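Local coordinates for MsStt7d protein (Micromonas, PDB 4IX3) that probably transfers phosphate from ATP to proteins, as the catalytic domain of a homolog of the algal state transition kinase Stt7, at residues C65-D68 and V69-V73; A237-W240 and E241-P245. All coordinates share one frame; numbering follows the deposited sequence.

Interaction 1 of 2, residues C65-D68 and V69-V73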
loop_
_atom_site.group_PDB
_atom_site.type_symbol
_atom_site.label_atom_id
_atom_site.label_comp_id
_atom_site.label_asym_id
_atom_site.label_seq_id
_atom_site.Cartn_x
_atom_site.Cartn_y
_atom_site.Cartn_z
ATOM N N CYS B 65 -0.560 15.939 0.242
ATOM C CA CYS B 65 0.460 16.306 -0.725
ATOM C C CYS B 65 -0.020 16.031 -2.153
ATOM O O CYS B 65 0.189 16.875 -3.069
ATOM C CB CYS B 65 1.743 15.555 -0.428
ATOM S SG CYS B 65 3.144 16.298 -1.261
ATOM N N GLU B 66 -0.588 14.863 -2.402
ATOM C CA GLU B 66 -1.143 14.559 -3.710
ATOM C C GLU B 66 -2.158 15.625 -4.118
ATOM O O GLU B 66 -2.205 16.073 -5.280
ATOM C CB GLU B 66 -1.796 13.185 -3.699
ATOM C CG GLU B 66 -2.420 12.842 -5.034
ATOM C CD GLU B 66 -2.852 11.394 -5.133
ATOM O OE1 GLU B 66 -2.689 10.674 -4.111
ATOM O OE2 GLU B 66 -3.403 11.004 -6.185
ATOM N N MET B 67 -2.971 16.082 -3.173
ATOM C CA MET B 67 -3.925 17.152 -3.448
ATOM C C MET B 67 -3.208 18.427 -3.863
ATOM O O MET B 67 -3.598 19.006 -4.906
ATOM C CB MET B 67 -4.759 17.383 -2.184
ATOM C CG MET B 67 -5.767 18.503 -2.404
ATOM S SD MET B 67 -6.967 18.652 -1.016
ATOM C CE MET B 67 -5.891 19.246 0.273
ATOM N N ASP B 68 -2.222 18.854 -3.079
ATOM C CA ASP B 68 -1.495 20.085 -3.371
ATOM C C ASP B 68 -0.860 19.996 -4.789
ATOM O O ASP B 68 -0.894 20.977 -5.587
ATOM C CB ASP B 68 -0.358 20.321 -2.369
ATOM C CG ASP B 68 -0.841 20.623 -0.952
ATOM O OD1 ASP B 68 -1.998 21.047 -0.785
ATOM O OD2 ASP B 68 -0.003 20.497 -0.005
ATOM N N VAL B 69 -0.193 18.879 -5.085
ATOM C CA VAL B 69 0.486 18.737 -6.395
ATOM C C VAL B 69 -0.585 18.737 -7.483
ATOM O O VAL B 69 -0.357 19.324 -8.560
ATOM C CB VAL B 69 1.387 17.471 -6.439
ATOM C CG1 VAL B 69 1.916 17.233 -7.855
ATOM C CG2 VAL B 69 2.510 17.577 -5.416
ATOM N N ASN B 70 -1.753 18.121 -7.280
ATOM C CA ASN B 70 -2.826 18.192 -8.283
ATOM C C ASN B 70 -3.320 19.608 -8.503
ATOM O O ASN B 70 -3.550 19.979 -9.642
ATOM C CB ASN B 70 -4.006 17.303 -7.912
ATOM C CG ASN B 70 -3.866 15.905 -8.485
ATOM O OD1 ASN B 70 -4.245 15.671 -9.632
ATOM N ND2 ASN B 70 -3.329 14.974 -7.695
ATOM N N TYR B 71 -3.393 20.423 -7.462
ATOM C CA TYR B 71 -3.769 21.822 -7.691
ATOM C C TYR B 71 -2.683 22.511 -8.498
ATOM O O TYR B 71 -2.975 23.319 -9.386
ATOM C CB TYR B 71 -3.998 22.559 -6.362
ATOM C CG TYR B 71 -5.372 22.322 -5.779
ATOM C CD1 TYR B 71 -6.491 22.947 -6.326
ATOM C CD2 TYR B 71 -5.553 21.564 -4.629
ATOM C CE1 TYR B 71 -7.780 22.803 -5.799
ATOM C CE2 TYR B 71 -6.825 21.440 -4.062
ATOM C CZ TYR B 71 -7.933 22.011 -4.657
ATOM O OH TYR B 71 -9.184 21.845 -4.104
ATOM N N HIS B 72 -1.415 22.248 -8.186
ATOM C CA HIS B 72 -0.312 22.853 -8.950
ATOM C C HIS B 72 -0.381 22.479 -10.423
ATOM O O HIS B 72 -0.164 23.343 -11.293
ATOM C CB HIS B 72 1.033 22.440 -8.343
ATOM C CG HIS B 72 2.212 23.155 -8.922
ATOM N ND1 HIS B 72 2.503 24.446 -8.631
ATOM C CD2 HIS B 72 3.195 22.696 -9.789
ATOM C CE1 HIS B 72 3.619 24.792 -9.299
ATOM N NE2 HIS B 72 4.057 23.708 -9.986
ATOM N N VAL B 73 -0.580 21.196 -10.690
ATOM C CA VAL B 73 -0.657 20.700 -12.082
ATOM C C VAL B 73 -1.878 21.244 -12.817
ATOM O O VAL B 73 -1.799 21.586 -14.008
ATOM C CB VAL B 73 -0.633 19.161 -12.119
ATOM C CG1 VAL B 73 -0.955 18.614 -13.513
ATOM C CG2 VAL B 73 0.754 18.699 -11.690
HETATM O O HOH W 1 -3.179 12.136 -8.653
#

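Interaction 2 of 2, residues A237-W240 and E241-P245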
loop_
_atom_site.group_PDB
_atom_site.type_symbol
_atom_site.label_atom_id
_atom_site.label_comp_id
_atom_site.label_asym_id
_atom_site.label_seq_id
_atom_site.Cartn_x
_atom_site.Cartn_y
_atom_site.Cartn_z
ATOM N N ALA B 237 17.217 25.089 -6.624
ATOM C CA ALA B 237 17.593 25.188 -8.035
ATOM C C ALA B 237 18.945 24.510 -8.287
ATOM O O ALA B 237 19.117 23.784 -9.274
ATOM C CB ALA B 237 17.603 26.635 -8.495
ATOM N N LYS B 238 19.854 24.633 -7.327
ATOM C CA LYS B 238 21.145 23.975 -7.400
ATOM C C LYS B 238 21.013 22.452 -7.381
ATOM O O LYS B 238 21.632 21.771 -8.219
ATOM C CB LYS B 238 22.051 24.467 -6.267
ATOM C CG LYS B 238 23.504 24.039 -6.399
ATOM C CD LYS B 238 24.376 24.728 -5.366
ATOM C CE LYS B 238 25.185 23.712 -4.559
ATOM N NZ LYS B 238 24.414 23.059 -3.454
ATOM N N LEU B 239 20.152 21.926 -6.503
ATOM C CA LEU B 239 19.895 20.483 -6.416
ATOM C C LEU B 239 19.258 19.941 -7.687
ATOM O O LEU B 239 19.553 18.813 -8.107
ATOM C CB LEU B 239 19.047 20.121 -5.177
ATOM C CG LEU B 239 19.551 20.455 -3.769
ATOM C CD1 LEU B 239 19.658 21.959 -3.712
ATOM C CD2 LEU B 239 18.573 19.978 -2.709
ATOM N N TRP B 240 18.333 20.716 -8.253
ATOM C CA TRP B 240 17.746 20.340 -9.539
ATOM C C TRP B 240 18.768 20.074 -10.625
ATOM O O TRP B 240 18.760 19.024 -11.292
ATOM C CB TRP B 240 16.752 21.419 -10.003
ATOM C CG TRP B 240 16.058 21.067 -11.289
ATOM C CD1 TRP B 240 16.405 21.444 -12.581
ATOM C CD2 TRP B 240 14.812 20.297 -11.421
ATOM N NE1 TRP B 240 15.497 20.942 -13.487
ATOM C CE2 TRP B 240 14.510 20.247 -12.865
ATOM C CE3 TRP B 240 13.909 19.725 -10.517
ATOM C CZ2 TRP B 240 13.346 19.635 -13.360
ATOM C CZ3 TRP B 240 12.788 19.079 -11.027
ATOM C CH2 TRP B 240 12.505 19.026 -12.411
ATOM N N GLU B 241 19.705 21.009 -10.723
ATOM C CA GLU B 241 20.756 20.934 -11.724
ATOM C C GLU B 241 21.794 19.859 -11.401
ATOM O O GLU B 241 22.225 19.141 -12.290
ATOM C CB GLU B 241 21.427 22.297 -11.890
ATOM C CG GLU B 241 20.484 23.431 -12.278
ATOM C CD GLU B 241 19.895 23.305 -13.676
ATOM O OE1 GLU B 241 20.570 22.790 -14.595
ATOM O OE2 GLU B 241 18.742 23.751 -13.871
ATOM N N ALA B 242 22.145 19.701 -10.127
ATOM C CA ALA B 242 23.160 18.751 -9.684
ATOM C C ALA B 242 22.697 17.293 -9.654
ATOM O O ALA B 242 23.398 16.378 -10.102
ATOM C CB ALA B 242 23.658 19.179 -8.311
ATOM N N HIS B 243 21.482 17.062 -9.179
ATOM C CA HIS B 243 21.032 15.694 -8.977
ATOM C C HIS B 243 19.974 15.270 -9.973
ATOM O O HIS B 243 19.668 14.068 -10.059
ATOM C CB HIS B 243 20.518 15.505 -7.545
ATOM C CG HIS B 243 21.536 15.851 -6.488
ATOM N ND1 HIS B 243 22.758 15.262 -6.413
ATOM C CD2 HIS B 243 21.481 16.771 -5.435
ATOM C CE1 HIS B 243 23.442 15.776 -5.358
ATOM N NE2 HIS B 243 22.663 16.700 -4.768
ATOM N N LYS B 244 19.413 16.222 -10.735
ATOM C CA LYS B 244 18.586 15.854 -11.883
ATOM C C LYS B 244 17.462 14.859 -11.569
ATOM O O LYS B 244 17.344 13.779 -12.187
ATOM C CB LYS B 244 19.427 15.299 -13.052
ATOM C CG LYS B 244 20.548 16.233 -13.475
ATOM C CD LYS B 244 21.217 15.702 -14.731
ATOM C CE LYS B 244 22.023 16.739 -15.476
ATOM N NZ LYS B 244 22.824 17.710 -14.701
ATOM N N PRO B 245 16.615 15.200 -10.574
ATOM C CA PRO B 245 15.560 14.277 -10.178
ATOM C C PRO B 245 14.575 13.974 -11.301
ATOM O O PRO B 245 13.970 12.888 -11.326
ATOM C CB PRO B 245 14.857 15.005 -9.033
ATOM C CG PRO B 245 15.145 16.471 -9.298
ATOM C CD PRO B 245 16.552 16.488 -9.870
#

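Interaction 1 of 2, residues C65-D68 and V69-V73
N70 folds its side chain back along the helix beside E66. N70 ND2 gives one N-H to E66 O (2.9 Å, bond angle 163°), approaching from above the carbonyl plane. The backbone N of N70 also bonds to E66 O (2.9 Å), arriving from the opposite face of the carbonyl plane, so two donors grip this oxygen. A water accepts from N70 ND2 at 3.0 Å and donates to E66 OE2 at 2.7 Å, linking the amide to the carboxylate, while N70 OD1 receives W111 NE1. With a leucine in place of N70, E66 O would probably keep its helical bond alone, and the water and the W111 indole would each lose a mate. On this buried side, E66, N70 and M67 pack against strands 84-90 and 106-112. With its CG anti to the backbone N (chi1 179°), M67 runs alongside Y71, bringing M67 CG to 3.5 Å from Y71 CE2.

From there the exposed Y71 ring reaches out over the looser solvent side. M67 SD lies at the ring edge, 5.5 Å from the Y71 centroid, in a Met-aromatic contact. The Y71 ring also meets F84 edge-to-face.

E66 OE1 forms a salt bridge with K50, which binds nucleotide. This pairing of a glutamate on helix 59-76 with a strand lysine is the hallmark of the C-helix in the N-lobe of active-like protein kinases.

Interaction 2 of 2, residues A237-W240 and E241-P245
W240 and P245 meet in the C-lobe of the kinase fold, where helix 236-243 ends in an alpha-L C-cap, K244 (phi 52°), followed by proline. The two side chains cross at about a right angle: P245 CG comes to 3.7 Å from W240 CE3, and P245 CD lies over one face of the indole, offset toward its rim. On the five-membered side, E241 OE2 approaches W240 CD1 in the ring plane at 3.5 Å, with the carboxylate turned 57° from the indole. The bend of the E241 chain at chi2 brings the acid to that edge. W240 CG is anti to the backbone N (chi1 -177°), which swings the indole out from the helix, beside its own carbonyl carbon, where P245 can come up against it.

Behind this shell stands the last turn of the helix. W240 O accepts K244 N at 2.9 Å from above the carbonyl plane, and K244 CA also lies close to W240 O, at 3.2 Å, as a CH...O contact. One residue earlier, H243 N bonds to L239 O at 2.8 Å, and the H243 ring approaches L239, with H243 CD2 4.1 Å from L239 CB.

Further out, W240 packs on C195, P245 on Y204, and H243 on P225 and S228, while R323 NH1 donates to H243 O. The turn thus joins helix 236-243 to helix 246-261. K244 curls back over the helix end, and K244 NZ donates to E241 O at 2.9 Å, nearly in line with the carbonyl bond.

Overall arrangement
From the N terminus, interaction 1 comes first, inside helix 59-76 of the N-lobe, after the strands 34-41 and 45-52 and before 84-90. Interaction 2 follows much later, at the end of helix 236-243 in the C-lobe, just before helix 246-261. Both are local: the first joins successive turns of one helix, the second a last turn and the residues just past it, so neither closes a long loop; they run in series without nesting or crossing. The centres of interactions 1 and 2 are 21 Å apart, and the two do not touch. The first ties a helix to the nucleotide-binding sheet near the magnesium site, whereas the second shapes a helix-to-helix junction away from the nucleotide and metal sites.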